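Local coordinates for protein putative transcriptional regulator, sugar-binding family (Arthrobacter aurescens, PDB 3NZE) that probably regulates transcription as a SorC-family DNA-binding protein whose effector domain, the part crystallised, is likely to bind a sugar, at residues 21-26 / 248-253; 41-46 / 69-74; 55-60 / 80-85; 124-129 / 211-216; 147-152 / 217-222. All coordinates share one frame; numbering follows the deposited sequence.

Contact 1 pairs strand 23-27, just after the first helix, with strand 250-254 near the C terminus. It closes a loop that holds the other four contacts. Contact 2 packs helix 35-50 on helix 66-73. Contact 3 pairs strand 59-62 with strand 84-87, joined through helix 66-73. Since helix 35-50 precedes strand 59-62, the segments of contacts 2 and 3 alternate and cross. Contact 4 joins the loop before helix 129-135 to the loop before helix 217-221. Contact 5 sets the end of helix 139-149 against helix 217-221 and crosses contact 4. Contacts 1 and 3 reach the same sheet. Contact 2 touches contact 1, and contact 5 touches both 3 and 4.

Contact 1. Residues 21-26 / 248-253; sequences GVDVHV and ATDLIL
Val24 lays its CG2 against CD2 of Leu253, 3.8 Å away, and the two side chains cross obliquely. CG2 sits anti to the backbone N (chi1 56° sets CG1 between N and the carbonyl carbon). The same Leu253 methyl also meets Val26 CG2 at 4.0 Å. Residues 23-26 and 250-253 form a parallel strand pair at the edge of the central sheet, with their axes 13° apart. Four backbone bonds join residues 23-25 to residues 249-253 in the alternating pattern of parallel strands. The shortest runs from Leu251 N to Asp23 O, 2.8 Å. Just before the strand, Val22 CG1 rests on Ala248 O at 3.4 Å. Helices 9-20 and 255-261 cover the face that carries Val24, Val26 and Leu253. The other face carries Asp23, Asp250, His25 and Ile252. Here a water bonds to His25 ND1 in the ring plane and donates to Leu251 O. Asp23 OD2 and Asp250 OD1 lie 4.5 Å apart, and a second water within hydrogen-bonding distance of both can donate to either. Asp250 OD2 accepts from Thr249 OG1 and forms a salt bridge with Arg225. The two like charges would tend to repel; the water and the salt bridge probably ease this.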
# COMPACT_ATOMS: atom_id res chain seq x y z
N GLY A 21 0.22 -10.33 -15.09
CA GLY A 21 0.26 -9.15 -15.94
C GLY A 21 0.72 -7.89 -15.23
O GLY A 21 0.19 -6.80 -15.47
N VAL A 22 1.70 -8.03 -14.35
CA VAL A 22 2.37 -6.89 -13.72
C VAL A 22 3.87 -7.04 -13.92
O VAL A 22 4.36 -8.15 -14.10
CB VAL A 22 2.10 -6.81 -12.21
CG1 VAL A 22 0.65 -6.50 -11.96
CG2 VAL A 22 2.54 -8.10 -11.52
N ASP A 23 4.59 -5.92 -13.91
CA ASP A 23 6.03 -6.00 -13.87
C ASP A 23 6.41 -6.37 -12.44
O ASP A 23 5.71 -6.00 -11.49
CB ASP A 23 6.68 -4.69 -14.34
CG ASP A 23 6.66 -4.56 -15.87
OD1 ASP A 23 7.47 -5.25 -16.52
OD2 ASP A 23 5.84 -3.80 -16.42
N VAL A 24 7.48 -7.14 -12.28
CA VAL A 24 7.79 -7.69 -10.97
C VAL A 24 9.28 -7.83 -10.69
O VAL A 24 10.07 -8.14 -11.59
CB VAL A 24 7.09 -9.06 -10.78
CG1 VAL A 24 7.49 -10.00 -11.89
CG2 VAL A 24 7.41 -9.67 -9.41
N HIS A 25 9.65 -7.58 -9.43
CA HIS A 25 10.99 -7.82 -8.92
C HIS A 25 10.87 -8.77 -7.74
O HIS A 25 10.23 -8.45 -6.73
CB HIS A 25 11.65 -6.52 -8.46
CG HIS A 25 12.07 -5.63 -9.59
ND1 HIS A 25 11.23 -4.70 -10.16
CD2 HIS A 25 13.24 -5.54 -10.26
CE1 HIS A 25 11.87 -4.07 -11.13
NE2 HIS A 25 13.10 -4.57 -11.21
N VAL A 26 11.49 -9.94 -7.87
CA VAL A 26 11.49 -10.92 -6.79
C VAL A 26 12.82 -10.78 -6.06
O VAL A 26 13.88 -10.85 -6.67
CB VAL A 26 11.32 -12.35 -7.35
CG1 VAL A 26 11.57 -13.38 -6.27
CG2 VAL A 26 9.92 -12.52 -7.92
N ALA A 248 -2.07 -3.06 -9.01
CA ALA A 248 -0.64 -2.80 -9.19
C ALA A 248 -0.24 -2.77 -10.66
O ALA A 248 -0.85 -3.44 -11.48
CB ALA A 248 0.16 -3.85 -8.47
N THR A 249 0.79 -1.99 -10.99
CA THR A 249 1.47 -2.13 -12.28
C THR A 249 2.87 -2.72 -12.07
O THR A 249 3.41 -3.38 -12.95
CB THR A 249 1.60 -0.78 -13.03
OG1 THR A 249 2.27 0.17 -12.18
CG2 THR A 249 0.24 -0.23 -13.40
N ASP A 250 3.45 -2.47 -10.89
CA ASP A 250 4.79 -2.92 -10.55
C ASP A 250 4.75 -3.56 -9.16
O ASP A 250 4.18 -2.99 -8.23
CB ASP A 250 5.76 -1.74 -10.54
CG ASP A 250 5.83 -1.03 -11.88
OD1 ASP A 250 6.71 -1.37 -12.70
OD2 ASP A 250 5.00 -0.14 -12.12
N LEU A 251 5.32 -4.74 -9.04
CA LEU A 251 5.25 -5.47 -7.78
C LEU A 251 6.64 -5.83 -7.31
O LEU A 251 7.46 -6.31 -8.09
CB LEU A 251 4.42 -6.74 -8.01
CG LEU A 251 4.35 -7.78 -6.89
CD1 LEU A 251 3.56 -7.21 -5.71
CD2 LEU A 251 3.69 -9.06 -7.40
N ILE A 252 6.92 -5.59 -6.02
CA ILE A 252 8.16 -6.04 -5.41
C ILE A 252 7.81 -6.93 -4.22
O ILE A 252 7.03 -6.53 -3.36
CB ILE A 252 9.02 -4.85 -4.92
CG1 ILE A 252 9.33 -3.90 -6.08
CG2 ILE A 252 10.34 -5.35 -4.29
CD1 ILE A 252 8.39 -2.75 -6.18
N LEU A 253 8.35 -8.15 -4.19
CA LEU A 253 8.01 -9.08 -3.12
C LEU A 253 9.14 -10.07 -2.87
O LEU A 253 10.01 -10.25 -3.72
CB LEU A 253 6.71 -9.83 -3.42
CG LEU A 253 6.73 -11.04 -4.36
CD1 LEU A 253 5.37 -11.72 -4.39
CD2 LEU A 253 7.15 -10.66 -5.79
O HOH W 1 4.92 -1.42 -15.21
O HOH W 2 2.60 -3.46 -15.69
O HOH W 3 8.62 -4.06 -9.86

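Contact 2. Residues 41-46 / 69-74; sequences RVAMQA and SAVSRH
Ser69 O is gripped twice within helix 66-73, by Ser72 OG at 2.6 Å and by Arg73 N, while Ala70, Val71 and His74 of the same segment meet helix 35-50. Ser72 OG also bonds to Arg108 of helix 99-113. Ala43 CB presses on the backbone of the second helix and is 3.5 Å from Val71 N. It also meets Ala70 CB at 3.6 Å. Val71 CG2 reaches between Ala43 and Ala46, 4.0 Å from Ala43 CB and 4.1 Å from Ala46 CB. These two helices flank strand 59-62 in the chain, and helix 66-73 is the crossover helix of a beta-alpha-beta unit. Their short segments cross at -58° with axes 7.9 Å apart. Small residues permit this closeness. With CG anti to the carbonyl carbon (chi1 -80°), Met44, a selenomethionine, carries it over one face of the His74 ring. This is a CH-pi contact, CG lying 3.4 Å from the centroid and offset toward the rim. Its nearest ring atom is His74 ND1, at 3.2 Å. The two side chains cross at about a right angle. The selenium is farther off and oblique to the ring. His74 NE2 bonds to Asp40 OD1, on the residue just before 41-46 and one turn before Met44.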
# COMPACT_ATOMS: atom_id res chain seq x y z
N ARG A 41 14.84 -6.08 3.43
CA ARG A 41 15.45 -6.41 2.15
C ARG A 41 14.50 -6.19 0.98
O ARG A 41 14.93 -5.77 -0.09
CB ARG A 41 15.99 -7.83 2.17
CG ARG A 41 17.34 -7.93 2.89
CD ARG A 41 17.45 -9.16 3.76
NE ARG A 41 18.71 -9.18 4.50
CZ ARG A 41 18.90 -8.64 5.70
NH1 ARG A 41 17.91 -8.03 6.34
NH2 ARG A 41 20.10 -8.72 6.27
N VAL A 42 13.22 -6.50 1.18
CA VAL A 42 12.24 -6.21 0.15
C VAL A 42 12.17 -4.70 -0.02
O VAL A 42 12.12 -4.19 -1.15
CB VAL A 42 10.85 -6.79 0.50
CG1 VAL A 42 9.80 -6.37 -0.54
CG2 VAL A 42 10.93 -8.31 0.60
N ALA A 43 12.18 -3.98 1.10
CA ALA A 43 12.05 -2.53 1.05
C ALA A 43 13.22 -1.87 0.32
O ALA A 43 13.03 -0.86 -0.38
CB ALA A 43 11.92 -1.96 2.47
N MSE A 44 14.41 -2.42 0.48
CA MSE A 44 15.57 -1.92 -0.25
C MSE A 44 15.39 -2.05 -1.76
O MSE A 44 15.68 -1.12 -2.51
CB MSE A 44 16.85 -2.67 0.14
CG MSE A 44 17.47 -2.22 1.42
SE MSE A 44 19.28 -2.93 1.53
CE MSE A 44 20.18 -1.84 0.20
N GLN A 45 14.91 -3.21 -2.22
CA GLN A 45 14.69 -3.38 -3.64
C GLN A 45 13.58 -2.45 -4.12
O GLN A 45 13.65 -1.87 -5.20
CB GLN A 45 14.34 -4.83 -3.98
CG GLN A 45 13.97 -5.04 -5.44
CD GLN A 45 15.13 -4.74 -6.37
OE1 GLN A 45 16.21 -5.33 -6.23
NE2 GLN A 45 14.93 -3.81 -7.30
N ALA A 46 12.54 -2.30 -3.31
CA ALA A 46 11.43 -1.43 -3.71
C ALA A 46 11.94 0.00 -3.89
O ALA A 46 11.56 0.68 -4.85
CB ALA A 46 10.29 -1.49 -2.66
N SER A 69 6.94 2.36 5.65
CA SER A 69 7.93 2.93 6.56
C SER A 69 9.30 2.36 6.22
O SER A 69 10.27 3.11 6.07
CB SER A 69 7.58 2.60 8.01
OG SER A 69 8.39 3.36 8.88
N ALA A 70 9.37 1.04 6.08
CA ALA A 70 10.63 0.39 5.71
C ALA A 70 11.14 0.92 4.37
O ALA A 70 12.32 1.24 4.23
CB ALA A 70 10.47 -1.11 5.68
N VAL A 71 10.26 1.01 3.38
CA VAL A 71 10.62 1.58 2.09
C VAL A 71 11.20 2.99 2.24
O VAL A 71 12.24 3.31 1.64
CB VAL A 71 9.40 1.61 1.16
CG1 VAL A 71 9.69 2.38 -0.13
CG2 VAL A 71 8.95 0.19 0.86
N SER A 72 10.56 3.82 3.05
CA SER A 72 10.99 5.20 3.18
C SER A 72 12.40 5.32 3.75
O SER A 72 13.10 6.28 3.48
CB SER A 72 10.01 6.00 4.04
OG SER A 72 10.10 5.63 5.41
N ARG A 73 12.80 4.33 4.54
CA ARG A 73 14.14 4.35 5.12
C ARG A 73 15.24 4.03 4.11
O ARG A 73 16.41 4.30 4.37
CB ARG A 73 14.22 3.39 6.31
CG ARG A 73 13.40 3.83 7.50
CD ARG A 73 13.63 2.92 8.69
NE ARG A 73 12.69 3.21 9.76
CZ ARG A 73 12.87 4.15 10.69
NH1 ARG A 73 11.95 4.33 11.63
NH2 ARG A 73 13.96 4.90 10.67
N HIS A 74 14.86 3.47 2.96
CA HIS A 74 15.87 3.04 1.97
C HIS A 74 15.94 3.89 0.70
O HIS A 74 16.69 3.58 -0.23
CB HIS A 74 15.66 1.56 1.62
CG HIS A 74 15.84 0.64 2.79
ND1 HIS A 74 17.07 0.30 3.29
CD2 HIS A 74 14.93 0.01 3.57
CE1 HIS A 74 16.92 -0.51 4.32
NE2 HIS A 74 15.63 -0.71 4.51

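Contact 3. Residues 55-60 / 80-85; sequences DSNAII and THDSIV
Ser56 lays its CB over one face of the His81 ring, a CH-pi contact 3.7 Å from the centroid and offset toward the rim. One bond further on, Ser56 OG accepts the backbone N-H of His81 at 2.9 Å. With OG anti to the carbonyl carbon of Ser56 (chi1 -64°), it faces that N-H. It also comes close to CD2 of the ring and to CA and CB of Thr80. This contact lies at the start of two parallel strands, 59-62 and 84-87, of a beta-alpha-beta unit whose crossover helix is 66-73. The loops leading into the strands are joined before the sheet begins. Asn57 N donates to His81 O. Ser83 OG bridges two backbone groups: it donates to Asp55 O on a lone pair at 2.7 Å and accepts from Ala58 N at 3.0 Å. A water links Asp82 O to Ala58 O, the second bond being weak. Regular pairing then follows, starting with Ile84 N bonded to Ala58 O. The bond from Ile60 N to Ile84 O is 2.7 Å long and nearly straight, at 176°. Ile60 CB packs on Val85 CG1, while Ile59 and Ile84 share the opposite face with Leu147 of helix 139-149. Ile84 also touches Glu118, which binds calcium in a structure of this protein, though not in this chain. At the outer end, the side chains of Asn57 and Asp82 lie side by side and point the same way. The anti lone pair of Asp82 OD1 accepts from His81 ND1 at 2.9 Å, in the plane of the ring.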
# COMPACT_ATOMS: atom_id res chain seq x y z
N ASP A 55 9.66 11.71 -10.66
CA ASP A 55 10.13 12.77 -11.56
C ASP A 55 9.80 14.14 -11.00
O ASP A 55 9.15 14.26 -9.96
CB ASP A 55 9.47 12.65 -12.93
CG ASP A 55 9.85 11.39 -13.65
OD1 ASP A 55 11.05 11.19 -13.91
OD2 ASP A 55 8.93 10.60 -13.96
N SER A 56 10.24 15.19 -11.71
CA SER A 56 9.84 16.54 -11.35
C SER A 56 8.44 16.82 -11.87
O SER A 56 7.95 16.11 -12.76
CB SER A 56 10.82 17.57 -11.90
OG SER A 56 12.11 17.41 -11.33
N ASN A 57 7.80 17.84 -11.31
CA ASN A 57 6.45 18.22 -11.71
C ASN A 57 5.47 17.06 -11.57
O ASN A 57 4.59 16.87 -12.42
CB ASN A 57 6.45 18.72 -13.16
CG ASN A 57 7.29 19.96 -13.33
OD1 ASN A 57 8.41 19.91 -13.84
ND2 ASN A 57 6.74 21.09 -12.91
N ALA A 58 5.63 16.28 -10.51
CA ALA A 58 4.82 15.09 -10.32
C ALA A 58 4.14 15.09 -8.96
O ALA A 58 4.59 15.75 -8.03
CB ALA A 58 5.68 13.84 -10.46
N ILE A 59 3.05 14.34 -8.87
CA ILE A 59 2.37 14.15 -7.60
C ILE A 59 2.49 12.68 -7.22
O ILE A 59 2.01 11.81 -7.94
CB ILE A 59 0.89 14.59 -7.68
CG1 ILE A 59 0.82 16.11 -7.92
CG2 ILE A 59 0.14 14.21 -6.40
CD1 ILE A 59 -0.54 16.60 -8.31
N ILE A 60 3.18 12.42 -6.11
CA ILE A 60 3.44 11.06 -5.69
C ILE A 60 2.56 10.70 -4.49
O ILE A 60 2.74 11.26 -3.40
CB ILE A 60 4.90 10.88 -5.26
CG1 ILE A 60 5.86 11.43 -6.33
CG2 ILE A 60 5.19 9.41 -4.94
CD1 ILE A 60 5.62 10.88 -7.69
N THR A 80 14.36 16.53 -7.24
CA THR A 80 13.42 16.89 -8.29
C THR A 80 12.99 18.30 -7.98
O THR A 80 13.37 18.86 -6.95
CB THR A 80 12.17 15.98 -8.27
OG1 THR A 80 11.44 16.19 -7.06
CG2 THR A 80 12.57 14.50 -8.39
N HIS A 81 12.21 18.90 -8.87
CA HIS A 81 11.60 20.19 -8.55
C HIS A 81 10.11 20.15 -8.85
O HIS A 81 9.67 19.40 -9.72
CB HIS A 81 12.25 21.33 -9.33
CG HIS A 81 12.18 21.15 -10.82
ND1 HIS A 81 11.24 21.79 -11.59
CD2 HIS A 81 12.93 20.41 -11.66
CE1 HIS A 81 11.41 21.45 -12.86
NE2 HIS A 81 12.44 20.62 -12.93
N ASP A 82 9.35 20.95 -8.11
CA ASP A 82 7.92 21.14 -8.38
C ASP A 82 7.10 19.87 -8.23
O ASP A 82 6.04 19.72 -8.83
CB ASP A 82 7.71 21.75 -9.77
CG ASP A 82 8.12 23.20 -9.82
OD1 ASP A 82 9.12 23.52 -10.51
OD2 ASP A 82 7.45 24.03 -9.17
N SER A 83 7.59 18.94 -7.42
CA SER A 83 6.84 17.73 -7.14
C SER A 83 6.27 17.75 -5.74
O SER A 83 6.73 18.50 -4.87
CB SER A 83 7.71 16.50 -7.33
OG SER A 83 7.97 16.32 -8.71
N ILE A 84 5.27 16.91 -5.52
CA ILE A 84 4.56 16.86 -4.26
C ILE A 84 4.40 15.42 -3.85
O ILE A 84 4.10 14.57 -4.69
CB ILE A 84 3.15 17.44 -4.43
CG1 ILE A 84 3.21 18.91 -4.84
CG2 ILE A 84 2.33 17.27 -3.16
CD1 ILE A 84 1.88 19.47 -5.31
N VAL A 85 4.59 15.12 -2.58
CA VAL A 85 4.22 13.80 -2.06
C VAL A 85 2.98 13.96 -1.21
O VAL A 85 2.95 14.76 -0.27
CB VAL A 85 5.35 13.12 -1.26
CG1 VAL A 85 6.46 12.64 -2.18
CG2 VAL A 85 5.89 14.04 -0.18
O HOH W 4 3.36 18.82 -8.55

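Contact 4. Residues 124-129 / 211-216; sequences AFFDHA and RSTGPS
Arg211 buries its backbone and CB against two phenylalanines, while its guanidinium, at the less covered end, is held by polar bonds and a water. On the tight side, Arg211 O stands 3.6 Å above the plane of the Phe125 ring, over its centre. The same oxygen accepts from Phe126 N at 3.0 Å and meets the edge of the Phe126 ring. Phe125 CE2 touches Arg211 CB at 3.5 Å. With CG of Phe125 anti to the backbone N (chi1 -158°), the ring is set toward Arg211 and Ser212. The ring also stacks with Tyr174 and touches Phe196 of strand 195-198. Phe126 turns another way, toward helix 129-135, and its CE2 meets Thr213 CG2 at 3.7 Å. Thr213 OG1 bonds to Gly90 N. The two segments are loops without regular strand or helix. One leads into helix 129-135, with His128 at its N-cap position. The other leads into helix 217-221, with Ser216 at the N-cap. Between Arg211 and that cap, Ser212 OG accepts from Gly214 N in an ST turn and also bonds to Thr194. The looser side is the polar end of Arg211, beside Asp127. NE donates to Phe126 O at 2.7 Å, close to the guanidinium plane and nearly straight at 171°. Asp127 O lies over one face of the group, offset toward the rim, and is not bonded to NE. NH2 forms a salt bridge with Asp179. A water 3.1 Å from Arg211 NH2 accepts from it and can donate to Asp127 OD1.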
# COMPACT_ATOMS: atom_id res chain seq x y z
N ALA A 124 -6.91 7.63 11.28
CA ALA A 124 -6.52 6.45 10.51
C ALA A 124 -7.69 5.77 9.82
O ALA A 124 -7.53 5.16 8.77
CB ALA A 124 -5.80 5.44 11.42
N PHE A 125 -8.87 5.88 10.42
CA PHE A 125 -10.07 5.18 9.95
C PHE A 125 -11.20 5.75 10.80
O PHE A 125 -10.94 6.28 11.89
CB PHE A 125 -9.90 3.68 10.23
CG PHE A 125 -10.77 2.79 9.38
CD1 PHE A 125 -10.38 2.46 8.09
CD2 PHE A 125 -11.96 2.27 9.87
CE1 PHE A 125 -11.17 1.63 7.30
CE2 PHE A 125 -12.76 1.45 9.08
CZ PHE A 125 -12.35 1.13 7.80
N PHE A 126 -12.43 5.67 10.31
CA PHE A 126 -13.56 6.20 11.07
C PHE A 126 -14.34 5.11 11.80
O PHE A 126 -14.53 4.02 11.27
CB PHE A 126 -14.51 6.98 10.16
CG PHE A 126 -13.91 8.23 9.60
CD1 PHE A 126 -13.73 9.34 10.41
CD2 PHE A 126 -13.54 8.30 8.27
CE1 PHE A 126 -13.19 10.50 9.91
CE2 PHE A 126 -13.00 9.46 7.76
CZ PHE A 126 -12.81 10.57 8.58
N ASP A 127 -14.78 5.41 13.01
CA ASP A 127 -15.66 4.52 13.78
C ASP A 127 -17.06 4.44 13.16
O ASP A 127 -17.72 3.40 13.23
CB ASP A 127 -15.82 5.02 15.22
CG ASP A 127 -14.57 4.82 16.06
OD1 ASP A 127 -13.60 4.21 15.57
OD2 ASP A 127 -14.57 5.26 17.23
N HIS A 128 -17.49 5.55 12.56
CA HIS A 128 -18.84 5.67 12.03
C HIS A 128 -18.81 6.24 10.63
O HIS A 128 -18.14 7.24 10.37
CB HIS A 128 -19.70 6.58 12.92
CG HIS A 128 -19.65 6.24 14.38
ND1 HIS A 128 -18.93 6.98 15.30
CD2 HIS A 128 -20.23 5.23 15.08
CE1 HIS A 128 -19.07 6.44 16.50
NE2 HIS A 128 -19.85 5.38 16.39
N ALA A 129 -19.58 5.63 9.73
CA ALA A 129 -19.66 6.12 8.36
C ALA A 129 -20.14 7.56 8.31
O ALA A 129 -19.72 8.32 7.44
CB ALA A 129 -20.57 5.21 7.52
N ARG A 211 -16.16 3.61 5.87
CA ARG A 211 -15.44 4.21 6.98
C ARG A 211 -13.96 4.44 6.65
O ARG A 211 -13.18 4.93 7.49
CB ARG A 211 -15.57 3.33 8.23
CG ARG A 211 -16.98 3.36 8.83
CD ARG A 211 -17.24 2.13 9.67
NE ARG A 211 -16.23 1.95 10.70
CZ ARG A 211 -16.14 0.88 11.48
NH1 ARG A 211 -17.00 -0.13 11.34
NH2 ARG A 211 -15.18 0.80 12.39
N SER A 212 -13.57 4.09 5.43
CA SER A 212 -12.18 4.22 5.03
C SER A 212 -11.80 5.65 4.62
O SER A 212 -12.62 6.39 4.10
CB SER A 212 -11.84 3.25 3.90
OG SER A 212 -10.46 3.38 3.57
N THR A 213 -10.53 6.00 4.84
CA THR A 213 -10.01 7.30 4.40
C THR A 213 -9.26 7.24 3.07
O THR A 213 -8.86 8.29 2.54
CB THR A 213 -9.07 7.94 5.47
OG1 THR A 213 -7.84 7.21 5.55
CG2 THR A 213 -9.74 7.97 6.84
N GLY A 214 -9.07 6.05 2.51
CA GLY A 214 -8.23 5.90 1.33
C GLY A 214 -8.97 6.05 -0.01
O GLY A 214 -10.19 6.08 -0.04
N PRO A 215 -8.20 6.19 -1.10
CA PRO A 215 -8.75 6.35 -2.46
C PRO A 215 -9.49 5.09 -2.91
O PRO A 215 -9.13 3.98 -2.50
CB PRO A 215 -7.49 6.52 -3.33
CG PRO A 215 -6.37 6.79 -2.37
CD PRO A 215 -6.74 6.10 -1.11
N SER A 216 -10.49 5.25 -3.77
CA SER A 216 -11.20 4.09 -4.28
C SER A 216 -10.27 3.29 -5.17
O SER A 216 -9.30 3.82 -5.72
CB SER A 216 -12.44 4.48 -5.08
OG SER A 216 -12.07 5.13 -6.29
O HOH W 5 -8.61 5.01 6.52
O HOH W 6 -12.69 2.29 13.56

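Contact 5. Residues 147-152 / 217-222; sequences LQARMS and HEQLRQ
Gln219 reaches across with its amide and meets three residues of 147-152. CG of Gln219 is anti to the backbone N (chi1 -177°) and the chain is extended to CD, which carries the amide out from its helix. The methyl CE of Met151, a selenomethionine, comes up to Gln219 NE2 at 3.6 Å. Gln219 OE1 lies 4.0 Å from Ala149 CB. No direct hydrogen bond joins the segments. Instead a water carries the polar link: it accepts from Gln219 NE2 at 2.8 Å and donates to Gln148 OE1 at 2.9 Å. Met151 CE also packs on Leu220 CD2, 4.2 Å away. A second shell sets these groups in place. Ser216 OG caps Gln219 N at the start of its helix. Gln148 is also extended, and its NE2 bonds to Gln87 O, so its OE1 is turned to the water. Gln148 lies about 8 Å from Glu118, a calcium ligand in a structure of this protein, measured between the side chains. Beyond the contact, Gln148 touches Val86, and Ser152 bonds to Ile59 as the chain enters strand 153-160. The contact thus places short helix 217-221 beside the end of helix 139-149, which itself lies against strands 59-62 and 84-87.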
# COMPACT_ATOMS: atom_id res chain seq x y z
N LEU A 147 -5.84 16.64 -4.60
CA LEU A 147 -4.45 16.34 -4.91
C LEU A 147 -4.28 14.86 -5.18
O LEU A 147 -3.58 14.46 -6.11
CB LEU A 147 -3.53 16.74 -3.74
CG LEU A 147 -2.85 18.10 -3.83
CD1 LEU A 147 -1.93 18.31 -2.62
CD2 LEU A 147 -2.07 18.21 -5.13
N GLN A 148 -4.91 14.04 -4.34
CA GLN A 148 -4.85 12.59 -4.52
C GLN A 148 -5.35 12.21 -5.91
O GLN A 148 -4.79 11.33 -6.54
CB GLN A 148 -5.68 11.88 -3.45
CG GLN A 148 -5.06 11.91 -2.06
CD GLN A 148 -5.98 11.35 -1.00
OE1 GLN A 148 -7.11 10.97 -1.29
NE2 GLN A 148 -5.51 11.31 0.26
N ALA A 149 -6.40 12.89 -6.37
CA ALA A 149 -7.03 12.55 -7.64
C ALA A 149 -6.09 12.81 -8.82
O ALA A 149 -6.24 12.21 -9.89
CB ALA A 149 -8.34 13.34 -7.81
N ARG A 150 -5.12 13.69 -8.61
CA ARG A 150 -4.17 14.05 -9.65
C ARG A 150 -2.86 13.27 -9.58
O ARG A 150 -1.91 13.58 -10.30
CB ARG A 150 -3.84 15.54 -9.58
CG ARG A 150 -5.00 16.49 -9.87
CD ARG A 150 -4.67 17.91 -9.37
NE ARG A 150 -3.46 18.42 -10.01
CZ ARG A 150 -2.70 19.40 -9.52
NH1 ARG A 150 -3.01 19.99 -8.38
NH2 ARG A 150 -1.61 19.79 -10.19
N MSE A 151 -2.76 12.27 -8.70
CA MSE A 151 -1.47 11.60 -8.53
C MSE A 151 -0.94 10.92 -9.81
O MSE A 151 -1.70 10.35 -10.59
CB MSE A 151 -1.47 10.61 -7.37
CG MSE A 151 -2.31 9.39 -7.59
SE MSE A 151 -2.24 8.27 -6.00
CE MSE A 151 -4.16 8.16 -5.67
N SER A 152 0.37 10.99 -9.98
CA SER A 152 1.05 10.41 -11.14
C SER A 152 1.42 8.96 -10.83
O SER A 152 1.32 8.08 -11.70
CB SER A 152 2.34 11.18 -11.46
OG SER A 152 2.21 12.57 -11.19
N HIS A 217 -10.59 2.02 -5.33
CA HIS A 217 -9.82 1.18 -6.24
C HIS A 217 -9.96 1.67 -7.68
O HIS A 217 -9.00 1.64 -8.44
CB HIS A 217 -10.20 -0.29 -6.06
CG HIS A 217 -9.86 -0.82 -4.69
ND1 HIS A 217 -10.39 -1.98 -4.18
CD2 HIS A 217 -9.05 -0.32 -3.73
CE1 HIS A 217 -9.92 -2.19 -2.97
NE2 HIS A 217 -9.10 -1.19 -2.66
N GLU A 218 -11.15 2.18 -8.03
CA GLU A 218 -11.35 2.78 -9.35
C GLU A 218 -10.37 3.93 -9.60
O GLU A 218 -9.77 4.02 -10.67
CB GLU A 218 -12.80 3.25 -9.55
CG GLU A 218 -13.04 3.84 -10.93
CD GLU A 218 -14.44 4.42 -11.10
OE1 GLU A 218 -15.24 4.35 -10.15
OE2 GLU A 218 -14.73 4.95 -12.20
N GLN A 219 -10.20 4.79 -8.62
CA GLN A 219 -9.23 5.87 -8.74
C GLN A 219 -7.80 5.35 -8.89
O GLN A 219 -7.04 5.83 -9.73
CB GLN A 219 -9.33 6.83 -7.56
CG GLN A 219 -8.38 8.01 -7.68
CD GLN A 219 -8.58 9.02 -6.56
OE1 GLN A 219 -9.56 9.76 -6.54
NE2 GLN A 219 -7.63 9.06 -5.63
N LEU A 220 -7.42 4.37 -8.07
CA LEU A 220 -6.09 3.77 -8.19
C LEU A 220 -5.84 3.23 -9.58
O LEU A 220 -4.76 3.40 -10.14
CB LEU A 220 -5.90 2.63 -7.20
CG LEU A 220 -5.52 2.98 -5.77
CD1 LEU A 220 -5.15 1.70 -5.06
CD2 LEU A 220 -4.36 3.97 -5.75
N ARG A 221 -6.83 2.55 -10.14
CA ARG A 221 -6.62 1.91 -11.43
C ARG A 221 -6.37 2.92 -12.55
O ARG A 221 -5.94 2.54 -13.63
CB ARG A 221 -7.79 0.98 -11.78
CG ARG A 221 -7.76 -0.35 -11.02
CD ARG A 221 -8.82 -1.33 -11.54
NE ARG A 221 -10.17 -0.95 -11.15
CZ ARG A 221 -10.81 -1.39 -10.07
NH1 ARG A 221 -10.22 -2.26 -9.26
NH2 ARG A 221 -12.04 -0.97 -9.80
N GLN A 222 -6.64 4.20 -12.30
CA GLN A 222 -6.41 5.22 -13.33
C GLN A 222 -5.06 5.90 -13.16
O GLN A 222 -4.66 6.72 -13.99
CB GLN A 222 -7.52 6.29 -13.32
CG GLN A 222 -8.93 5.77 -13.05
CD GLN A 222 -9.32 4.62 -13.96
OE1 GLN A 222 -8.98 4.61 -15.15
NE2 GLN A 222 -10.06 3.66 -13.42
O HOH W 7 -8.90 10.32 -3.47